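Local atomic coordinates of CELL division control protein 6 (Pyrobaculum aerophilum, PDB entry 1FNN), a protein that probably helps regulate the initiation of DNA replication as an AAA+ ATPase that binds adenine nucleotide and magnesium. Residues Gln27-Leu32 / Thr58-Lys63; Lys63-Tyr68 / Tyr126-Leu131. One frame throughout, in Å; residues are numbered along the deposited sequence.

Interaction 1 of 2, residues Gln27-Leu32 / Thr58-Lys63; sequences QQLDIL and TVTLRK. With MG (magnesium ion), chain C; ADP (adenosine-5'-diphosphate), chain D.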
loop_
_atom_site.group_PDB
_atom_site.type_symbol
_atom_site.label_atom_id
_atom_site.label_comp_id
_atom_site.label_asym_id
_atom_site.label_seq_id
_atom_site.Cartn_x
_atom_site.Cartn_y
_atom_site.Cartn_z
ATOM N N GLN A 27 -9.704 15.895 2.245
ATOM C CA GLN A 27 -10.811 16.832 2.322
ATOM C C GLN A 27 -11.888 16.364 3.296
ATOM O O GLN A 27 -12.404 17.221 4.053
ATOM C CB GLN A 27 -11.417 17.176 0.959
ATOM C CG GLN A 27 -12.646 18.085 1.128
ATOM C CD GLN A 27 -13.459 18.246 -0.140
ATOM O OE1 GLN A 27 -14.433 17.510 -0.356
ATOM N NE2 GLN A 27 -13.057 19.207 -0.964
ATOM N N GLN A 28 -12.290 15.100 3.243
ATOM C CA GLN A 28 -13.275 14.515 4.110
ATOM C C GLN A 28 -12.860 14.615 5.577
ATOM O O GLN A 28 -13.671 14.707 6.508
ATOM C CB GLN A 28 -13.565 13.027 3.761
ATOM C CG GLN A 28 -14.497 12.888 2.539
ATOM C CD GLN A 28 -14.515 11.450 2.004
ATOM O OE1 GLN A 28 -15.122 10.527 2.535
ATOM N NE2 GLN A 28 -13.821 11.197 0.894
ATOM N N LEU A 29 -11.585 14.300 5.820
ATOM C CA LEU A 29 -10.995 14.392 7.133
ATOM C C LEU A 29 -11.033 15.853 7.579
ATOM O O LEU A 29 -11.290 16.134 8.753
ATOM C CB LEU A 29 -9.545 13.913 7.134
ATOM C CG LEU A 29 -9.259 12.470 7.563
ATOM C CD1 LEU A 29 -7.742 12.238 7.580
ATOM C CD2 LEU A 29 -9.845 12.126 8.924
ATOM N N ASP A 30 -10.655 16.751 6.686
ATOM C CA ASP A 30 -10.695 18.177 7.018
ATOM C C ASP A 30 -12.088 18.628 7.452
ATOM O O ASP A 30 -12.360 19.316 8.457
ATOM C CB ASP A 30 -10.202 18.980 5.816
ATOM C CG ASP A 30 -10.048 20.444 6.251
ATOM O OD1 ASP A 30 -9.101 20.834 6.935
ATOM O OD2 ASP A 30 -10.912 21.269 5.917
ATOM N N ILE A 31 -13.083 18.162 6.681
ATOM C CA ILE A 31 -14.487 18.471 6.957
ATOM C C ILE A 31 -14.857 17.887 8.296
ATOM O O ILE A 31 -15.512 18.570 9.106
ATOM C CB ILE A 31 -15.384 17.938 5.820
ATOM C CG1 ILE A 31 -15.253 18.858 4.556
ATOM C CG2 ILE A 31 -16.832 17.830 6.270
ATOM C CD1 ILE A 31 -15.811 18.077 3.356
ATOM N N LEU A 32 -14.458 16.633 8.625
ATOM C CA LEU A 32 -14.857 16.113 9.910
ATOM C C LEU A 32 -14.145 16.839 11.087
ATOM O O LEU A 32 -14.671 16.940 12.195
ATOM C CB LEU A 32 -14.613 14.603 10.034
ATOM C CG LEU A 32 -15.421 13.783 8.987
ATOM C CD1 LEU A 32 -15.134 12.291 9.072
ATOM C CD2 LEU A 32 -16.924 14.004 9.163
ATOM N N THR A 58 -2.679 5.869 7.005
ATOM C CA THR A 58 -1.814 6.496 8.004
ATOM C C THR A 58 -1.212 7.767 7.464
ATOM O O THR A 58 -1.236 8.810 8.151
ATOM C CB THR A 58 -0.661 5.552 8.420
ATOM O OG1 THR A 58 -1.288 4.432 9.051
ATOM C CG2 THR A 58 0.312 6.220 9.412
ATOM N N VAL A 59 -0.730 7.716 6.210
ATOM C CA VAL A 59 -0.090 8.906 5.668
ATOM C C VAL A 59 -1.102 10.047 5.528
ATOM O O VAL A 59 -0.719 11.212 5.721
ATOM C CB VAL A 59 0.665 8.705 4.345
ATOM C CG1 VAL A 59 -0.207 8.651 3.103
ATOM C CG2 VAL A 59 1.704 9.827 4.198
ATOM N N THR A 60 -2.325 9.720 5.134
ATOM C CA THR A 60 -3.361 10.754 4.967
ATOM C C THR A 60 -3.672 11.474 6.292
ATOM O O THR A 60 -3.735 12.706 6.396
ATOM C CB THR A 60 -4.618 10.143 4.329
ATOM O OG1 THR A 60 -4.264 9.844 2.942
ATOM C CG2 THR A 60 -5.771 11.146 4.356
ATOM N N LEU A 61 -3.811 10.688 7.336
ATOM C CA LEU A 61 -4.005 11.209 8.692
ATOM C C LEU A 61 -2.805 12.027 9.188
ATOM O O LEU A 61 -2.925 13.092 9.788
ATOM C CB LEU A 61 -4.101 9.986 9.581
ATOM C CG LEU A 61 -5.431 9.489 10.076
ATOM C CD1 LEU A 61 -5.133 8.165 10.782
ATOM C CD2 LEU A 61 -6.085 10.568 10.925
ATOM N N ARG A 62 -1.570 11.584 8.885
ATOM C CA ARG A 62 -0.386 12.318 9.279
ATOM C C ARG A 62 -0.336 13.654 8.556
ATOM O O ARG A 62 0.097 14.676 9.112
ATOM C CB ARG A 62 0.926 11.517 9.071
ATOM C CG ARG A 62 0.934 10.370 10.120
ATOM C CD ARG A 62 2.368 9.957 10.360
ATOM N NE ARG A 62 2.590 9.009 11.403
ATOM C CZ ARG A 62 2.575 9.022 12.719
ATOM N NH1 ARG A 62 2.307 10.086 13.471
ATOM N NH2 ARG A 62 2.848 7.886 13.364
ATOM N N LYS A 63 -0.768 13.671 7.297
ATOM C CA LYS A 63 -0.774 14.890 6.520
ATOM C C LYS A 63 -1.810 15.873 7.091
ATOM O O LYS A 63 -1.553 17.095 7.130
ATOM C CB LYS A 63 -1.084 14.629 5.059
ATOM C CG LYS A 63 -1.363 15.881 4.248
ATOM C CD LYS A 63 -0.095 16.692 4.006
ATOM C CE LYS A 63 1.090 15.955 3.455
ATOM N NZ LYS A 63 2.284 16.852 3.199
HETATM MG MG MG C . -1.272 2.463 8.259
HETATM P PB ADP D . -1.751 2.425 5.097
HETATM O O1B ADP D . -1.915 2.879 6.542
HETATM O O2B ADP D . -2.922 2.591 4.308
HETATM O O3B ADP D . -1.403 1.019 5.273
HETATM P PA ADP D . 0.379 4.143 4.334
HETATM O O1A ADP D . -0.218 5.407 4.800
HETATM O O2A ADP D . 1.446 3.688 5.234
HETATM O O3A ADP D . -0.702 3.069 4.161
HETATM O "O5'" ADP D . 1.081 4.317 2.864
HETATM C "C5'" ADP D . 1.972 3.282 2.488
HETATM C "C4'" ADP D . 3.188 3.975 1.841
HETATM O "O4'" ADP D . 2.740 4.665 0.697
HETATM C "C3'" ADP D . 3.858 5.028 2.713
HETATM O "O3'" ADP D . 5.235 5.065 2.378
HETATM C "C2'" ADP D . 3.084 6.234 2.301
HETATM O "O2'" ADP D . 3.790 7.449 2.555
HETATM C "C1'" ADP D . 2.987 6.017 0.785
HETATM N N9 ADP D . 1.808 6.647 0.335
HETATM C C8 ADP D . 0.540 6.136 0.425
HETATM N N7 ADP D . -0.353 6.766 -0.279
HETATM C C5 ADP D . 0.390 7.769 -0.879
HETATM C C6 ADP D . 0.024 8.813 -1.745
HETATM N N6 ADP D . -1.233 8.984 -2.122
HETATM N N1 ADP D . 0.973 9.661 -2.148
HETATM C C2 ADP D . 2.210 9.489 -1.722
HETATM N N3 ADP D . 2.695 8.554 -0.906
HETATM C C4 ADP D . 1.702 7.711 -0.515
HETATM O O HOH W 1 -3.160 2.171 9.036
HETATM O O HOH W 2 -0.403 1.846 10.045
HETATM O O HOH W 3 -1.162 0.321 7.722
HETATM O O HOH W 4 0.892 2.739 7.850
#
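Leu29 pushes the methyl CD1 into the side of helix 57-68, between Thr60 and Leu61. Leu29 CD1 lies 3.9 Å from Thr60 CG2, the two side chains passing at a slant, and 4.0 Å from Leu61 CA. Leu61 starts out pointing away from helix 23-38. A first torsion of -102°, unusual for leucine, and an extended second one nevertheless carry Leu61 CD2 back to within 4.1 Å of Leu29 CD1. The hydroxyl of Thr60 takes no part in this apolar meeting: OG1 is hydrogen-bonded to Gly56 O one turn earlier, while CG2 is left to face Leu29. Beneath, Leu49 of strand 46-50 touches both leucines, so the two helices meet over the sheet. Helix 57-68 is the one that follows the P-loop (Walker A), and its first turn grips the nucleotide with backbone amides. Thr58 N gives its hydrogen to ADP O1B, and Val59 N gives a shorter bond of 2.8 Å to ADP O1A of the other phosphate, with an N-H...O angle of 156°. From there the Val59 side chain lines the ligand: CB lies close to ADP O1A, CG1 touches ADP O1A and C8 of the adenine at 3.7 Å each, and CG2 reaches the ribose hydroxyl O2'. Thr58 works through its hydroxyl. Thr58 OG1, anti to the carbonyl carbon and beside the backbone N, binds the magnesium ion at 2.1 Å and is also hydrogen-bonded to Asp132. ADP O1B and four waters bring the ion to six ligands. Two of those waters tie it to the diphosphate again, one donating to ADP O3B and the other to ADP O2A.

Interaction 2 of 2, residues Lys63-Tyr68 / Tyr126-Leu131; sequences KLWELY and YMFLVL
Helix segment 63-68 and strand segment 126-131 lie nearest at Trp65 and Phe128, whose CA atoms are 9.4 Å apart, with side chains bridging the gap and no hydrogen bond crossing it. This is the helix-on-sheet layer of the AAA+ P-loop fold: the helix that follows the P-loop covers a five-stranded parallel sheet, in which strand 127-132 runs between strands 75-80 and 160-166. Phe128 carries the strand's share. Its CG is anti to the backbone N (chi1 169°), which sends the ring up from the sheet towards the helix. Trp65, likewise extended from its own backbone, comes down the other way, and the two side chains run antiparallel, side by side. They meet where Trp65 CE3, on the six-membered ring of the indole, lies against the edge of the Phe128 ring and close to its plane, 3.8 Å from Phe128 CD1 and 4.1 Å from Phe128 CE1. Phe76 of strand 75-80 completes an aromatic cluster, stacking on Trp65 and meeting the Phe128 ring with planes at about 40°. One residue back on the helix, Leu64 brings the methyl CD1 to 4.2 Å from Phe128 CE1. Leu33 of helix 23-38 touches both Leu64 and Phe128, so that helix also packs on the pair. Within the helix, the Tyr68 ring turns an edge to Leu64 O, which lies in the ring plane. The Lys63 side chain runs obliquely to the helix axis: Lys63 NZ, which also bonds to Pro16 O, forms a salt bridge with Glu66, meeting Glu66 OE2 on the syn side, 29° out of the carboxylate plane, at 2.8 Å.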
loop_
_atom_site.group_PDB
_atom_site.type_symbol
_atom_site.label_atom_id
_atom_site.label_comp_id
_atom_site.label_asym_id
_atom_site.label_seq_id
_atom_site.Cartn_x
_atom_site.Cartn_y
_atom_site.Cartn_z
ATOM N N LYS A 63 -0.768 13.671 7.297
ATOM C CA LYS A 63 -0.774 14.890 6.520
ATOM C C LYS A 63 -1.810 15.873 7.091
ATOM O O LYS A 63 -1.553 17.095 7.130
ATOM C CB LYS A 63 -1.084 14.629 5.059
ATOM C CG LYS A 63 -1.363 15.881 4.248
ATOM C CD LYS A 63 -0.095 16.692 4.006
ATOM C CE LYS A 63 1.090 15.955 3.455
ATOM N NZ LYS A 63 2.284 16.852 3.199
ATOM N N LEU A 64 -2.963 15.317 7.453
ATOM C CA LEU A 64 -3.956 16.204 8.101
ATOM C C LEU A 64 -3.322 16.886 9.327
ATOM O O LEU A 64 -3.492 18.094 9.523
ATOM C CB LEU A 64 -5.167 15.390 8.514
ATOM C CG LEU A 64 -6.483 16.020 8.988
ATOM C CD1 LEU A 64 -6.466 16.290 10.476
ATOM C CD2 LEU A 64 -6.878 17.247 8.186
ATOM N N TRP A 65 -2.743 16.111 10.218
ATOM C CA TRP A 65 -2.086 16.694 11.412
ATOM C C TRP A 65 -1.063 17.756 11.046
ATOM O O TRP A 65 -0.918 18.834 11.670
ATOM C CB TRP A 65 -1.424 15.619 12.287
ATOM C CG TRP A 65 -0.742 16.287 13.470
ATOM C CD1 TRP A 65 0.604 16.364 13.715
ATOM C CD2 TRP A 65 -1.404 16.967 14.539
ATOM N NE1 TRP A 65 0.790 17.055 14.886
ATOM C CE2 TRP A 65 -0.393 17.444 15.418
ATOM C CE3 TRP A 65 -2.746 17.222 14.834
ATOM C CZ2 TRP A 65 -0.698 18.158 16.570
ATOM C CZ3 TRP A 65 -3.036 17.939 16.001
ATOM C CH2 TRP A 65 -2.014 18.393 16.848
ATOM N N GLU A 66 -0.226 17.471 10.032
ATOM C CA GLU A 66 0.811 18.360 9.584
ATOM C C GLU A 66 0.182 19.708 9.191
ATOM O O GLU A 66 0.746 20.746 9.586
ATOM C CB GLU A 66 1.577 17.763 8.403
ATOM C CG GLU A 66 2.746 18.549 7.842
ATOM C CD GLU A 66 3.199 17.746 6.598
ATOM O OE1 GLU A 66 3.733 16.635 6.724
ATOM O OE2 GLU A 66 2.983 18.296 5.530
ATOM N N LEU A 67 -0.999 19.704 8.591
ATOM C CA LEU A 67 -1.606 20.970 8.195
ATOM C C LEU A 67 -2.171 21.760 9.381
ATOM O O LEU A 67 -2.466 22.935 9.223
ATOM C CB LEU A 67 -2.721 20.695 7.195
ATOM C CG LEU A 67 -2.253 20.060 5.878
ATOM C CD1 LEU A 67 -3.422 19.627 5.011
ATOM C CD2 LEU A 67 -1.324 21.009 5.125
ATOM N N TYR A 68 -2.502 21.101 10.485
ATOM C CA TYR A 68 -3.164 21.730 11.614
ATOM C C TYR A 68 -2.276 21.909 12.837
ATOM O O TYR A 68 -2.643 22.647 13.751
ATOM C CB TYR A 68 -4.372 20.887 12.063
ATOM C CG TYR A 68 -5.568 21.281 11.214
ATOM C CD1 TYR A 68 -6.360 22.358 11.578
ATOM C CD2 TYR A 68 -5.889 20.579 10.056
ATOM C CE1 TYR A 68 -7.455 22.740 10.821
ATOM C CE2 TYR A 68 -6.980 20.948 9.277
ATOM C CZ TYR A 68 -7.755 22.023 9.667
ATOM O OH TYR A 68 -8.837 22.391 8.905
ATOM N N TYR A 126 -7.312 18.982 25.115
ATOM C CA TYR A 126 -8.140 18.485 24.002
ATOM C C TYR A 126 -7.218 17.516 23.247
ATOM O O TYR A 126 -6.076 17.858 22.928
ATOM C CB TYR A 126 -8.604 19.653 23.128
ATOM C CG TYR A 126 -9.546 20.614 23.833
ATOM C CD1 TYR A 126 -9.055 21.778 24.422
ATOM C CD2 TYR A 126 -10.915 20.358 23.915
ATOM C CE1 TYR A 126 -9.889 22.667 25.076
ATOM C CE2 TYR A 126 -11.770 21.227 24.559
ATOM C CZ TYR A 126 -11.244 22.379 25.136
ATOM O OH TYR A 126 -12.104 23.243 25.774
ATOM N N MET A 127 -7.681 16.283 23.138
ATOM C CA MET A 127 -6.962 15.178 22.551
ATOM C C MET A 127 -7.574 14.752 21.203
ATOM O O MET A 127 -8.759 14.436 21.129
ATOM C CB MET A 127 -7.034 13.997 23.544
ATOM C CG MET A 127 -6.374 12.754 23.020
ATOM S SD MET A 127 -6.086 11.411 24.132
ATOM C CE MET A 127 -7.720 11.024 24.761
ATOM N N PHE A 128 -6.749 14.762 20.171
ATOM C CA PHE A 128 -7.107 14.110 18.898
ATOM C C PHE A 128 -6.463 12.714 18.968
ATOM O O PHE A 128 -5.254 12.570 18.778
ATOM C CB PHE A 128 -6.569 14.929 17.743
ATOM C CG PHE A 128 -6.571 14.369 16.358
ATOM C CD1 PHE A 128 -5.655 14.848 15.440
ATOM C CD2 PHE A 128 -7.456 13.387 15.943
ATOM C CE1 PHE A 128 -5.615 14.360 14.136
ATOM C CE2 PHE A 128 -7.424 12.895 14.647
ATOM C CZ PHE A 128 -6.501 13.382 13.742
ATOM N N LEU A 129 -7.273 11.724 19.263
ATOM C CA LEU A 129 -6.819 10.366 19.477
ATOM C C LEU A 129 -7.015 9.499 18.239
ATOM O O LEU A 129 -8.063 9.499 17.581
ATOM C CB LEU A 129 -7.578 9.801 20.681
ATOM C CG LEU A 129 -7.312 8.345 21.074
ATOM C CD1 LEU A 129 -5.854 8.134 21.522
ATOM C CD2 LEU A 129 -8.291 7.903 22.166
ATOM N N VAL A 130 -5.901 8.942 17.756
ATOM C CA VAL A 130 -5.976 8.076 16.590
ATOM C C VAL A 130 -5.707 6.648 17.079
ATOM O O VAL A 130 -4.634 6.379 17.640
ATOM C CB VAL A 130 -4.928 8.471 15.519
ATOM C CG1 VAL A 130 -4.976 7.452 14.388
ATOM C CG2 VAL A 130 -5.199 9.891 14.987
ATOM N N LEU A 131 -6.644 5.745 16.804
ATOM C CA LEU A 131 -6.324 4.326 17.042
ATOM C C LEU A 131 -6.068 3.644 15.711
ATOM O O LEU A 131 -7.027 3.189 15.061
ATOM C CB LEU A 131 -7.500 3.682 17.799
ATOM C CG LEU A 131 -7.870 4.379 19.112
ATOM C CD1 LEU A 131 -9.090 3.706 19.754
ATOM C CD2 LEU A 131 -6.702 4.396 20.104
#

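How the interactions relate
Both interactions use helix 57-68 and share Lys63; their centres lie about 8 Å apart. Leu61 joins them: its CD2 is 4.0 Å from Phe128 CZ, and its CD1 is 3.7 Å from Val130 CG1 on the strand of interaction 2. A polar link adds to this, a probable hydrogen bond of 2.5 Å between Asp30 OD1 and Tyr68 OH. Interaction 1 contains part of the nucleotide site itself, whereas interaction 2 stands back from it, with the side chain of Leu64 about 12 Å from ADP and that of Phe128 about 13 Å from the magnesium ion, between nearest atoms. Strand 127-132 nevertheless leads to the site, ending at Asp132, the partner of Thr58 OG1.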